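Type IV pilus biogenesis protein PilB (Streptococcus sanguinis, PDB 7B7P) serves as a minor pilin of type IV pili, joining a pilin module to a von Willebrand factor A-like module, and has a direct role in adhesion. Local coordinates at residues 22-27 / 127-132; 68-71 / 76-79; 187-190 / 196-199; 204-207 / 211-214. One frame throughout, in Å; residues are numbered along the deposited sequence.

Overall arrangement
Near the N terminus, helix 9-27 is met at its C-terminal end by strand 124-130 in contact 1, about a hundred residues later. This closes a long loop made of strands and connections. Contact 2 is nested inside that loop. It closes the loop of the hairpin between strands 64-67 and 79-80, and its centre lies about 19 Å from that of contact 1. The chain then enters the von Willebrand factor A-like part. Contacts 3 and 4 follow in series and share helix 191-209. Contact 3 ties the loop before the helix to its first half; contact 4 ties its last turns to strand 212-219. Their centres are about 21 Å apart.

Contact 1 (22-27 / 127-132); sequences YVDRTV and AISALN
A helix-to-sheet contact joins Asp24 and Val27, near the C-terminal end of helix 9-27, to Ser129 in strand 124-130 and Leu131 just after it. The helix is the N-terminal helix of the pilin module, and the strand is an outer one of a three-stranded antiparallel sheet. Two side-chain pairs make the contact, one polar and one apolar. In the polar pair, Ser129 OG donates a hydrogen bond to Asp24 OD1 at 2.5 Å, a short distance. The hydroxyl comes to the syn side of the carboxylate oxygen, 28° out of the carboxylate plane. It also lies 2.9 Å from Asp24 OD2, so it sits before both oxygens. The Ser129 hydroxyl extends opposite its own backbone N (chi1 -179°), which carries OG across to the helix. Asp24 OD1 has a second partner in Tyr109 OH, from the neighbouring strand 104-112.

The apolar pair lies further along both segments. Val27 CG1 meets Leu131 CD2 at 3.5 Å, tighter than usual for two methyl carbons. The side chains approach at a slant, and each touches through one branch. Val27 also packs on Tyr109 and on Ile149 of strand 148-152, while Leu131 packs on Ile107. Helix 9-27 is thereby held between two sheets. Strand 104-112 pairs with the Ser129 strand through backbone bonds, including Ser129 with Ile107. With two hydroxyls directed at Asp24 OD1, the carboxylate is probably stabilised in its charged form and restricted in rotation.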
ATOM      1  N   TYR A  22      11.204  22.490  25.613  1.00 73.21           N
ATOM      2  CA  TYR A  22      10.973  21.166  26.189  1.00 83.44           C
ATOM      3  C   TYR A  22      10.380  20.222  25.157  1.00 78.00           C
ATOM      4  O   TYR A  22      10.914  19.132  24.925  1.00 72.25           O
ATOM      5  CB  TYR A  22      10.052  21.253  27.404  1.00 84.02           C
ATOM      6  CG  TYR A  22      10.742  21.684  28.677  1.00 89.83           C
ATOM      7  CD1 TYR A  22      12.033  21.269  28.973  1.00 89.02           C
ATOM      8  CD2 TYR A  22      10.095  22.515  29.579  1.00 93.09           C
ATOM      9  CE1 TYR A  22      12.659  21.675  30.143  1.00 95.29           C
ATOM     10  CE2 TYR A  22      10.708  22.920  30.740  1.00 98.24           C
ATOM     11  CZ  TYR A  22      11.983  22.501  31.020  1.00 98.93           C
ATOM     12  OH  TYR A  22      12.567  22.921  32.192  1.00107.88           O
ATOM     13  N   VAL A  23       9.277  20.639  24.523  1.00 75.91           N
ATOM     14  CA  VAL A  23       8.655  19.837  23.469  1.00 74.17           C
ATOM     15  C   VAL A  23       9.663  19.502  22.377  1.00 76.99           C
ATOM     16  O   VAL A  23       9.874  18.328  22.051  1.00 79.85           O
ATOM     17  CB  VAL A  23       7.427  20.561  22.899  1.00 74.86           C
ATOM     18  CG1 VAL A  23       6.928  19.845  21.664  1.00 72.63           C
ATOM     19  CG2 VAL A  23       6.341  20.652  23.958  1.00 73.23           C
ATOM     20  N   ASP A  24      10.331  20.522  21.819  1.00 74.81           N
ATOM     21  CA  ASP A  24      11.304  20.251  20.759  1.00 77.23           C
ATOM     22  C   ASP A  24      12.401  19.301  21.227  1.00 79.22           C
ATOM     23  O   ASP A  24      12.915  18.500  20.435  1.00 77.01           O
ATOM     24  CB  ASP A  24      11.919  21.555  20.239  1.00 74.63           C
ATOM     25  CG  ASP A  24      12.717  21.354  18.941  1.00 78.47           C
ATOM     26  OD1 ASP A  24      12.215  20.656  18.038  1.00 80.19           O
ATOM     27  OD2 ASP A  24      13.846  21.887  18.809  1.00 84.31           O
ATOM     28  N   ARG A  25      12.763  19.362  22.508  1.00 79.88           N
ATOM     29  CA  ARG A  25      13.817  18.498  23.028  1.00 84.83           C
ATOM     30  C   ARG A  25      13.367  17.044  23.030  1.00 83.82           C
ATOM     31  O   ARG A  25      14.063  16.161  22.513  1.00 79.98           O
ATOM     32  CB  ARG A  25      14.200  18.945  24.443  1.00 85.92           C
ATOM     33  CG  ARG A  25      15.646  18.726  24.843  1.00 93.46           C
ATOM     34  CD  ARG A  25      16.086  19.810  25.831  1.00 97.91           C
ATOM     35  NE  ARG A  25      17.246  20.554  25.343  1.00108.47           N
ATOM     36  CZ  ARG A  25      17.421  21.867  25.487  1.00112.86           C
ATOM     37  NH1 ARG A  25      16.504  22.605  26.109  1.00103.44           N
ATOM     38  NH2 ARG A  25      18.516  22.445  24.997  1.00109.40           N
ATOM     39  N   THR A  26      12.198  16.777  23.610  1.00 83.19           N
ATOM     40  CA  THR A  26      11.718  15.405  23.647  1.00 86.04           C
ATOM     41  C   THR A  26      11.322  14.920  22.250  1.00 86.75           C
ATOM     42  O   THR A  26      11.563  13.755  21.912  1.00 90.16           O
ATOM     43  CB  THR A  26      10.585  15.298  24.678  1.00 86.50           C
ATOM     44  OG1 THR A  26       9.910  14.038  24.554  1.00 96.31           O
ATOM     45  CG2 THR A  26       9.602  16.410  24.528  1.00 85.06           C
ATOM     46  N   VAL A  27      10.802  15.813  21.400  1.00 83.39           N
ATOM     47  CA  VAL A  27      10.487  15.454  20.016  1.00 80.54           C
ATOM     48  C   VAL A  27      11.748  15.106  19.230  1.00 83.48           C
ATOM     49  O   VAL A  27      11.715  14.250  18.332  1.00 77.09           O
ATOM     50  CB  VAL A  27       9.707  16.603  19.345  1.00 80.59           C
ATOM     51  CG1 VAL A  27       9.928  16.628  17.842  1.00 76.72           C
ATOM     52  CG2 VAL A  27       8.232  16.508  19.677  1.00 81.44           C
ATOM     53  N   ALA A 127       7.177  28.399  15.087  1.00 74.91           N
ATOM     54  CA  ALA A 127       8.610  28.179  15.198  1.00 73.00           C
ATOM     55  C   ALA A 127       8.967  26.898  14.459  1.00 68.81           C
ATOM     56  O   ALA A 127       8.389  25.845  14.729  1.00 69.04           O
ATOM     57  CB  ALA A 127       9.047  28.096  16.666  1.00 69.33           C
ATOM     58  N   ILE A 128       9.899  26.998  13.524  1.00 68.40           N
ATOM     59  CA  ILE A 128      10.347  25.863  12.730  1.00 68.22           C
ATOM     60  C   ILE A 128      11.473  25.156  13.470  1.00 67.24           C
ATOM     61  O   ILE A 128      12.449  25.790  13.884  1.00 71.99           O
ATOM     62  CB  ILE A 128      10.819  26.321  11.343  1.00 70.52           C
ATOM     63  CG1 ILE A 128       9.630  26.692  10.466  1.00 71.87           C
ATOM     64  CG2 ILE A 128      11.688  25.238  10.677  1.00 68.91           C
ATOM     65  CD1 ILE A 128       8.706  25.543  10.168  1.00 73.26           C
ATOM     66  N   SER A 129      11.345  23.845  13.632  1.00 68.42           N
ATOM     67  CA  SER A 129      12.439  23.001  14.087  1.00 70.35           C
ATOM     68  C   SER A 129      12.637  21.860  13.084  1.00 72.86           C
ATOM     69  O   SER A 129      11.916  21.732  12.090  1.00 75.56           O
ATOM     70  CB  SER A 129      12.178  22.468  15.503  1.00 70.97           C
ATOM     71  OG  SER A 129      13.258  21.654  15.945  1.00 77.10           O
ATOM     72  N   ALA A 130      13.633  21.029  13.329  1.00 73.35           N
ATOM     73  CA  ALA A 130      13.909  19.902  12.458  1.00 71.18           C
ATOM     74  C   ALA A 130      13.869  18.632  13.287  1.00 72.79           C
ATOM     75  O   ALA A 130      14.232  18.642  14.463  1.00 75.12           O
ATOM     76  CB  ALA A 130      15.274  20.052  11.764  1.00 71.42           C
ATOM     77  N   LEU A 131      13.420  17.544  12.668  1.00 76.86           N
ATOM     78  CA  LEU A 131      13.341  16.240  13.316  1.00 74.83           C
ATOM     79  C   LEU A 131      14.528  15.375  12.927  1.00 75.08           C
ATOM     80  O   LEU A 131      15.211  15.630  11.934  1.00 81.13           O
ATOM     81  CB  LEU A 131      12.043  15.520  12.946  1.00 76.01           C
ATOM     82  CG  LEU A 131      10.793  16.390  12.983  1.00 71.08           C
ATOM     83  CD1 LEU A 131       9.714  15.775  12.147  1.00 70.63           C
ATOM     84  CD2 LEU A 131      10.344  16.572  14.416  1.00 70.23           C
ATOM     85  N   ASN A 132      14.764  14.333  13.719  1.00 78.46           N
ATOM     86  CA  ASN A 132      15.851  13.397  13.448  1.00 85.60           C
ATOM     87  C   ASN A 132      15.384  12.067  12.861  1.00 84.68           C
ATOM     88  O   ASN A 132      16.224  11.205  12.583  1.00 91.03           O
ATOM     89  CB  ASN A 132      16.660  13.144  14.724  1.00 87.30           C
ATOM     90  CG  ASN A 132      17.298  14.408  15.259  1.00 88.57           C
ATOM     91  OD1 ASN A 132      18.113  15.038  14.580  1.00 85.93           O
ATOM     92  ND2 ASN A 132      16.902  14.805  16.470  1.00 86.79           N
TER

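Contact 2 (68-71 / 76-79); sequences VWNK and WDVS
Trp69 and Trp76 meet obliquely across the end of a beta-hairpin that links strand 64-67 to strand 79-80, and their backbones form a single beta bridge. Trp69 CA and Trp76 CA are 5.0 Å apart. Trp76 is the side chain to follow. Trp76 CB lies 3.8 Å from Val68 O. CG then turns away from its own carbonyl carbon (chi1 -71°), and Trp76 CD1 comes to 3.5 Å from Val68 O. Further out, Trp76 NE1 reaches the edge of the Trp69 ring, 3.3 Å from Trp69 CE3. The hydrogen bond of NE1 goes elsewhere, to Trp52 O. CE2 and CZ2 of Trp76 continue past Trp69 CZ3, which lies over one face of the Trp76 indole, offset toward the rim. The ring planes are 59° apart, so the pair is oblique.

The backbone closes the turn beside the rings. Asp77 N donates to Val68 O, in the carbonyl plane and on a lone pair, with an N-H...O angle of 153°. Trp76 CA also makes a CA-H...O contact with this oxygen. Around the pair, Trp69 packs on Arg50 and Glu51, and Trp76 packs on Lys45 and Leu48. The polar side chains flank the bridge. Asn70 and Asp77 cross at about a right angle. Asn70 ND2 comes within 2.7 Å of Asp77 OD1, but the angle is too poor for a hydrogen bond.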
ATOM      1  N   VAL A  68       4.425   9.745  29.125  1.00 99.13           N
ATOM      2  CA  VAL A  68       5.540   8.914  28.669  1.00102.25           C
ATOM      3  C   VAL A  68       5.239   7.449  28.959  1.00107.12           C
ATOM      4  O   VAL A  68       4.671   7.113  30.005  1.00105.85           O
ATOM      5  CB  VAL A  68       6.863   9.352  29.328  1.00 99.81           C
ATOM      6  CG1 VAL A  68       8.037   8.601  28.716  1.00 98.64           C
ATOM      7  CG2 VAL A  68       7.052  10.855  29.184  1.00 92.00           C
ATOM      8  N   TRP A  69       5.632   6.570  28.032  1.00111.64           N
ATOM      9  CA  TRP A  69       5.317   5.149  28.149  1.00113.69           C
ATOM     10  C   TRP A  69       6.205   4.476  29.189  1.00115.33           C
ATOM     11  O   TRP A  69       7.436   4.587  29.138  1.00113.14           O
ATOM     12  CB  TRP A  69       5.474   4.438  26.806  1.00111.19           C
ATOM     13  CG  TRP A  69       5.072   2.987  26.881  1.00114.39           C
ATOM     14  CD1 TRP A  69       5.856   1.893  26.619  1.00115.26           C
ATOM     15  CD2 TRP A  69       3.788   2.477  27.267  1.00114.72           C
ATOM     16  NE1 TRP A  69       5.133   0.737  26.809  1.00114.45           N
ATOM     17  CE2 TRP A  69       3.863   1.067  27.208  1.00115.49           C
ATOM     18  CE3 TRP A  69       2.578   3.077  27.643  1.00112.13           C
ATOM     19  CZ2 TRP A  69       2.775   0.252  27.509  1.00113.57           C
ATOM     20  CZ3 TRP A  69       1.502   2.266  27.944  1.00114.15           C
ATOM     21  CH2 TRP A  69       1.606   0.867  27.874  1.00115.68           C
ATOM     22  N   ASN A  70       5.570   3.742  30.110  1.00118.40           N
ATOM     23  CA  ASN A  70       6.270   3.128  31.235  1.00119.92           C
ATOM     24  C   ASN A  70       6.895   1.790  30.862  1.00122.46           C
ATOM     25  O   ASN A  70       8.077   1.554  31.138  1.00126.30           O
ATOM     26  CB  ASN A  70       5.308   2.936  32.405  1.00122.14           C
ATOM     27  CG  ASN A  70       5.981   3.132  33.739  1.00125.76           C
ATOM     28  OD1 ASN A  70       7.033   2.543  34.016  1.00125.83           O
ATOM     29  ND2 ASN A  70       5.390   3.978  34.576  1.00122.40           N
ATOM     30  N   LYS A  71       6.095   0.897  30.268  1.00121.40           N
ATOM     31  CA  LYS A  71       6.474  -0.458  29.873  1.00123.18           C
ATOM     32  C   LYS A  71       6.627  -1.367  31.088  1.00125.59           C
ATOM     33  O   LYS A  71       6.016  -2.440  31.138  1.00123.21           O
ATOM     34  CB  LYS A  71       7.757  -0.462  29.031  1.00121.64           C
ATOM     35  CG  LYS A  71       7.972  -1.749  28.250  1.00117.11           C
ATOM     36  CD  LYS A  71       9.429  -1.946  27.859  1.00123.12           C
ATOM     37  CE  LYS A  71      10.379  -1.362  28.892  1.00121.09           C
ATOM     38  NZ  LYS A  71      11.790  -1.511  28.454  1.00120.20           N
ATOM     39  N   TRP A  76       1.325   5.441  31.920  1.00118.57           N
ATOM     40  CA  TRP A  76       1.894   6.708  31.485  1.00111.90           C
ATOM     41  C   TRP A  76       2.294   7.555  32.685  1.00110.07           C
ATOM     42  O   TRP A  76       1.592   7.590  33.705  1.00106.79           O
ATOM     43  CB  TRP A  76       0.910   7.466  30.583  1.00107.76           C
ATOM     44  CG  TRP A  76       0.761   6.802  29.250  1.00108.79           C
ATOM     45  CD1 TRP A  76       1.673   6.793  28.233  1.00107.10           C
ATOM     46  CD2 TRP A  76      -0.342   6.005  28.806  1.00110.94           C
ATOM     47  NE1 TRP A  76       1.196   6.057  27.176  1.00107.85           N
ATOM     48  CE2 TRP A  76      -0.040   5.562  27.503  1.00111.06           C
ATOM     49  CE3 TRP A  76      -1.557   5.628  29.380  1.00110.99           C
ATOM     50  CZ2 TRP A  76      -0.911   4.764  26.765  1.00107.62           C
ATOM     51  CZ3 TRP A  76      -2.418   4.837  28.647  1.00107.10           C
ATOM     52  CH2 TRP A  76      -2.089   4.410  27.357  1.00106.33           C
ATOM     53  N   ASP A  77       3.435   8.234  32.543  1.00109.52           N
ATOM     54  CA  ASP A  77       4.020   9.066  33.594  1.00110.86           C
ATOM     55  C   ASP A  77       3.677  10.527  33.315  1.00106.89           C
ATOM     56  O   ASP A  77       4.502  11.307  32.839  1.00107.76           O
ATOM     57  CB  ASP A  77       5.529   8.839  33.664  1.00109.37           C
ATOM     58  CG  ASP A  77       5.882   7.384  33.882  1.00110.07           C
ATOM     59  OD1 ASP A  77       5.038   6.651  34.436  1.00115.56           O
ATOM     60  OD2 ASP A  77       6.993   6.968  33.490  1.00110.42           O
ATOM     61  N   VAL A  78       2.433  10.891  33.635  1.00107.47           N
ATOM     62  CA  VAL A  78       1.890  12.228  33.403  1.00108.64           C
ATOM     63  C   VAL A  78       2.760  13.290  34.076  1.00108.61           C
ATOM     64  O   VAL A  78       2.807  13.387  35.307  1.00111.10           O
ATOM     65  CB  VAL A  78       0.418  12.311  33.873  1.00107.41           C
ATOM     66  CG1 VAL A  78       0.229  11.706  35.273  1.00106.71           C
ATOM     67  CG2 VAL A  78      -0.082  13.748  33.842  1.00110.66           C
ATOM     68  N   SER A  79       3.460  14.091  33.266  1.00107.85           N
ATOM     69  CA  SER A  79       4.310  15.177  33.740  1.00104.97           C
ATOM     70  C   SER A  79       4.077  16.420  32.892  1.00106.04           C
ATOM     71  O   SER A  79       3.984  16.326  31.665  1.00102.58           O
ATOM     72  CB  SER A  79       5.792  14.790  33.684  1.00102.69           C
ATOM     73  OG  SER A  79       6.616  15.933  33.838  1.00105.88           O
TER

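Contact 3 (187-190 / 196-199); sequences GNES and RKKS
Glu189 and Lys197 form a surface salt bridge at the N-terminal part of helix 191-209, in the von Willebrand factor A-like domain. Glu189 lies in the loop just before the helix. Lys197 is two turns into it. Lys197 NZ lies 3.0 Å from Glu189 OE2, and the hydrogen bond within the ion pair is weak. The same oxygen also meets the carbon end of the lysine: CE is 3.1 Å from Glu189 OE2, and CD is 3.5 Å from it. The carboxylate oxygen therefore lies alongside the last part of the chain as well as near the ammonium group. The lysine is extended as far as CE and then bends at its last torsion (chi4 58°), which turns NZ to the side. The two side chains approach each other obliquely.

The next shell fixes the backbones that carry them. Ser190 is the N-cap of the helix, and its OG accepts a hydrogen bond from Asp193 N, which sets the loop at the helix start. On the helix, Arg196 donates to the backbone oxygens of Ile244 and Asn249, and Lys198 bonds to Gln406 OE1 of helix 402-424, holding the turn of Lys197 against the rest of the domain. Glu402, at long, weak ion-pair distance from Lys198, also brings a like charge close to Glu189, which Lys197 may partly offset: the acidic groups approach through Glu189 OE1 and Glu402 OE2, whereas Lys197 NZ pairs with Glu189 OE2.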
ATOM      1  N   GLY A 187      18.309  -6.317 -30.129  1.00 85.18           N
ATOM      2  CA  GLY A 187      19.186  -7.000 -29.199  1.00 84.87           C
ATOM      3  C   GLY A 187      18.645  -7.110 -27.799  1.00 88.97           C
ATOM      4  O   GLY A 187      19.296  -7.711 -26.937  1.00 81.09           O
ATOM      5  N   ASN A 188      17.449  -6.580 -27.558  1.00 89.33           N
ATOM      6  CA  ASN A 188      16.980  -6.302 -26.214  1.00 87.14           C
ATOM      7  C   ASN A 188      16.601  -7.584 -25.481  1.00 81.41           C
ATOM      8  O   ASN A 188      16.461  -8.661 -26.067  1.00 81.29           O
ATOM      9  CB  ASN A 188      15.792  -5.342 -26.259  1.00 85.26           C
ATOM     10  CG  ASN A 188      16.111  -4.064 -27.017  1.00 88.90           C
ATOM     11  OD1 ASN A 188      15.440  -3.732 -27.991  1.00 86.84           O
ATOM     12  ND2 ASN A 188      17.147  -3.347 -26.577  1.00 85.10           N
ATOM     13  N   GLU A 189      16.470  -7.445 -24.165  1.00 78.77           N
ATOM     14  CA  GLU A 189      15.873  -8.480 -23.339  1.00 77.89           C
ATOM     15  C   GLU A 189      14.365  -8.552 -23.586  1.00 74.67           C
ATOM     16  O   GLU A 189      13.736  -7.578 -24.006  1.00 73.12           O
ATOM     17  CB  GLU A 189      16.146  -8.187 -21.865  1.00 79.50           C
ATOM     18  CG  GLU A 189      17.597  -7.908 -21.529  1.00 80.64           C
ATOM     19  CD  GLU A 189      17.768  -7.281 -20.144  1.00 95.67           C
ATOM     20  OE1 GLU A 189      17.620  -6.037 -20.019  1.00 96.05           O
ATOM     21  OE2 GLU A 189      18.050  -8.030 -19.175  1.00 93.95           O
ATOM     22  N   SER A 190      13.791  -9.726 -23.342  1.00 74.64           N
ATOM     23  CA  SER A 190      12.340  -9.879 -23.365  1.00 72.22           C
ATOM     24  C   SER A 190      11.712  -9.219 -22.141  1.00 68.91           C
ATOM     25  O   SER A 190      12.368  -8.977 -21.117  1.00 70.58           O
ATOM     26  CB  SER A 190      11.945 -11.357 -23.385  1.00 69.28           C
ATOM     27  OG  SER A 190      12.045 -11.887 -22.067  1.00 69.01           O
ATOM     28  N   ARG A 196      11.758 -10.831 -14.569  1.00 64.02           N
ATOM     29  CA  ARG A 196      12.523 -11.674 -13.648  1.00 68.62           C
ATOM     30  C   ARG A 196      13.514 -10.849 -12.826  1.00 73.91           C
ATOM     31  O   ARG A 196      13.488 -10.876 -11.588  1.00 74.44           O
ATOM     32  CB  ARG A 196      13.260 -12.754 -14.420  1.00 67.76           C
ATOM     33  CG  ARG A 196      12.388 -13.806 -15.010  1.00 71.03           C
ATOM     34  CD  ARG A 196      13.294 -14.829 -15.588  1.00 72.93           C
ATOM     35  NE  ARG A 196      12.739 -15.580 -16.705  1.00 80.14           N
ATOM     36  CZ  ARG A 196      12.129 -16.751 -16.563  1.00 76.18           C
ATOM     37  NH1 ARG A 196      11.973 -17.255 -15.347  1.00 73.24           N
ATOM     38  NH2 ARG A 196      11.676 -17.411 -17.627  1.00 73.84           N
ATOM     39  N   LYS A 197      14.384 -10.090 -13.503  1.00 71.65           N
ATOM     40  CA  LYS A 197      15.389  -9.305 -12.788  1.00 77.29           C
ATOM     41  C   LYS A 197      14.740  -8.305 -11.834  1.00 73.94           C
ATOM     42  O   LYS A 197      15.115  -8.217 -10.657  1.00 75.77           O
ATOM     43  CB  LYS A 197      16.305  -8.578 -13.782  1.00 78.49           C
ATOM     44  CG  LYS A 197      17.060  -9.478 -14.776  1.00 83.41           C
ATOM     45  CD  LYS A 197      17.951  -8.624 -15.696  1.00 90.43           C
ATOM     46  CE  LYS A 197      18.891  -9.472 -16.548  1.00 95.79           C
ATOM     47  NZ  LYS A 197      18.164 -10.464 -17.422  1.00 94.60           N
ATOM     48  N   LYS A 198      13.756  -7.539 -12.318  1.00 75.82           N
ATOM     49  CA  LYS A 198      13.232  -6.438 -11.510  1.00 74.93           C
ATOM     50  C   LYS A 198      12.393  -6.918 -10.332  1.00 72.84           C
ATOM     51  O   LYS A 198      12.257  -6.189  -9.337  1.00 73.45           O
ATOM     52  CB  LYS A 198      12.407  -5.480 -12.377  1.00 69.64           C
ATOM     53  CG  LYS A 198      13.218  -4.685 -13.387  1.00 76.56           C
ATOM     54  CD  LYS A 198      14.418  -4.005 -12.729  1.00 76.47           C
ATOM     55  CE  LYS A 198      15.146  -3.088 -13.705  1.00 75.40           C
ATOM     56  NZ  LYS A 198      16.475  -2.663 -13.153  1.00 75.45           N
ATOM     57  N   SER A 199      11.821  -8.116 -10.406  1.00 73.71           N
ATOM     58  CA  SER A 199      11.078  -8.600  -9.250  1.00 77.49           C
ATOM     59  C   SER A 199      11.982  -9.283  -8.225  1.00 76.11           C
ATOM     60  O   SER A 199      11.674  -9.246  -7.025  1.00 74.64           O
ATOM     61  CB  SER A 199       9.930  -9.522  -9.698  1.00 68.56           C
ATOM     62  OG  SER A 199      10.392 -10.695 -10.334  1.00 67.76           O
TER

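Contact 4 (204-207 / 211-214); sequences KDLA and NISV
Leu206 lays its side chain against Ile212 across the short turn from helix 191-209 into strand 212-219. The contact is apolar. Leu206 CD2 touches Ile212 CD1 at 3.8 Å, and Leu206 CB lies 3.9 Å from Ile212 CD1. The isoleucine tip thus rests against both the base and one branch of the leucine. The two side chains cross at about a right angle. Ile212 reaches over because CG1 points away from its backbone N (chi1 171°). Its other branch, CG2, lies 3.5 Å from the Leu206 carbonyl oxygen. The second branch of the leucine is used too: Leu206 CD1 meets Val214 CG1 at 4.2 Å, a looser touch. Ile212 and Val214 alternate with Ser213 along the strand, and both direct their side chains to the helix.

In the von Willebrand factor A-like domain, helix 191-209 joins the parallel neighbours 162-169 and 212-219. This is a beta-alpha-beta crossover, and the contact packs its helix on its second strand. From strand 162-169, Phe166 touches Leu206 and Ile162 touches Ile212. Leu233 packs on both Leu206 and Ile212. Helix 402-424 covers Leu206 through Ile416, and Ile240 of helix 238-245 packs on Val214.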
ATOM      1  N   LYS A 204      14.097  -8.476  -2.523  1.00 79.86           N
ATOM      2  CA  LYS A 204      15.108  -8.034  -1.568  1.00 80.13           C
ATOM      3  C   LYS A 204      14.698  -6.727  -0.903  1.00 85.66           C
ATOM      4  O   LYS A 204      14.937  -6.526   0.294  1.00 91.23           O
ATOM      5  CB  LYS A 204      16.460  -7.889  -2.258  1.00 81.71           C
ATOM      6  CG  LYS A 204      17.015  -9.201  -2.804  1.00 86.54           C
ATOM      7  CD  LYS A 204      17.981  -8.957  -3.968  1.00 88.31           C
ATOM      8  CE  LYS A 204      19.109  -9.981  -3.978  1.00 84.86           C
ATOM      9  NZ  LYS A 204      19.528 -10.330  -5.364  1.00 87.12           N
ATOM     10  N   ASP A 205      14.037  -5.839  -1.653  1.00 82.49           N
ATOM     11  CA  ASP A 205      13.553  -4.601  -1.056  1.00 83.45           C
ATOM     12  C   ASP A 205      12.431  -4.862  -0.050  1.00 85.32           C
ATOM     13  O   ASP A 205      12.398  -4.239   1.018  1.00 86.99           O
ATOM     14  CB  ASP A 205      13.099  -3.635  -2.152  1.00 81.24           C
ATOM     15  CG  ASP A 205      13.133  -2.189  -1.700  1.00 89.70           C
ATOM     16  OD1 ASP A 205      13.836  -1.906  -0.698  1.00 97.22           O
ATOM     17  OD2 ASP A 205      12.467  -1.336  -2.337  1.00 91.20           O
ATOM     18  N   LEU A 206      11.500  -5.774  -0.370  1.00 84.99           N
ATOM     19  CA  LEU A 206      10.445  -6.122   0.586  1.00 82.95           C
ATOM     20  C   LEU A 206      11.025  -6.762   1.842  1.00 85.35           C
ATOM     21  O   LEU A 206      10.528  -6.521   2.950  1.00 84.49           O
ATOM     22  CB  LEU A 206       9.428  -7.068  -0.050  1.00 81.24           C
ATOM     23  CG  LEU A 206       8.403  -6.504  -1.036  1.00 75.42           C
ATOM     24  CD1 LEU A 206       7.505  -7.629  -1.495  1.00 76.69           C
ATOM     25  CD2 LEU A 206       7.594  -5.373  -0.437  1.00 74.03           C
ATOM     26  N   ALA A 207      12.075  -7.582   1.687  1.00 81.76           N
ATOM     27  CA  ALA A 207      12.704  -8.244   2.830  1.00 85.67           C
ATOM     28  C   ALA A 207      13.000  -7.267   3.965  1.00 86.32           C
ATOM     29  O   ALA A 207      12.769  -7.580   5.140  1.00 93.68           O
ATOM     30  CB  ALA A 207      13.986  -8.950   2.383  1.00 77.38           C
ATOM     31  N   ASN A 211       8.930  -9.455   8.459  1.00 89.82           N
ATOM     32  CA  ASN A 211       7.612  -9.977   8.833  1.00 91.70           C
ATOM     33  C   ASN A 211       6.654  -9.956   7.641  1.00 85.91           C
ATOM     34  O   ASN A 211       5.500  -9.522   7.730  1.00 81.92           O
ATOM     35  CB  ASN A 211       7.037  -9.204  10.022  1.00 94.25           C
ATOM     36  CG  ASN A 211       6.782 -10.089  11.213  1.00 97.30           C
ATOM     37  OD1 ASN A 211       7.143 -11.273  11.213  1.00102.40           O
ATOM     38  ND2 ASN A 211       6.149  -9.528  12.240  1.00101.93           N
ATOM     39  N   ILE A 212       7.143 -10.461   6.516  1.00 83.18           N
ATOM     40  CA  ILE A 212       6.511 -10.220   5.233  1.00 81.39           C
ATOM     41  C   ILE A 212       6.725 -11.457   4.373  1.00 81.89           C
ATOM     42  O   ILE A 212       7.867 -11.845   4.106  1.00 82.91           O
ATOM     43  CB  ILE A 212       7.075  -8.951   4.563  1.00 81.25           C
ATOM     44  CG1 ILE A 212       6.594  -8.797   3.122  1.00 79.11           C
ATOM     45  CG2 ILE A 212       8.596  -8.894   4.677  1.00 85.74           C
ATOM     46  CD1 ILE A 212       6.628  -7.334   2.670  1.00 75.30           C
ATOM     47  N   SER A 213       5.630 -12.103   3.984  1.00 77.28           N
ATOM     48  CA  SER A 213       5.711 -13.294   3.155  1.00 78.59           C
ATOM     49  C   SER A 213       5.057 -13.059   1.800  1.00 69.33           C
ATOM     50  O   SER A 213       4.207 -12.184   1.629  1.00 70.65           O
ATOM     51  CB  SER A 213       5.091 -14.512   3.857  1.00 78.34           C
ATOM     52  OG  SER A 213       3.994 -14.126   4.644  1.00 84.22           O
ATOM     53  N   VAL A 214       5.497 -13.843   0.826  1.00 70.85           N
ATOM     54  CA  VAL A 214       5.129 -13.655  -0.565  1.00 71.39           C
ATOM     55  C   VAL A 214       4.864 -15.022  -1.187  1.00 73.38           C
ATOM     56  O   VAL A 214       5.393 -16.042  -0.737  1.00 71.05           O
ATOM     57  CB  VAL A 214       6.242 -12.898  -1.335  1.00 74.10           C
ATOM     58  CG1 VAL A 214       6.714 -11.664  -0.564  1.00 71.08           C
ATOM     59  CG2 VAL A 214       7.427 -13.806  -1.582  1.00 75.66           C
TER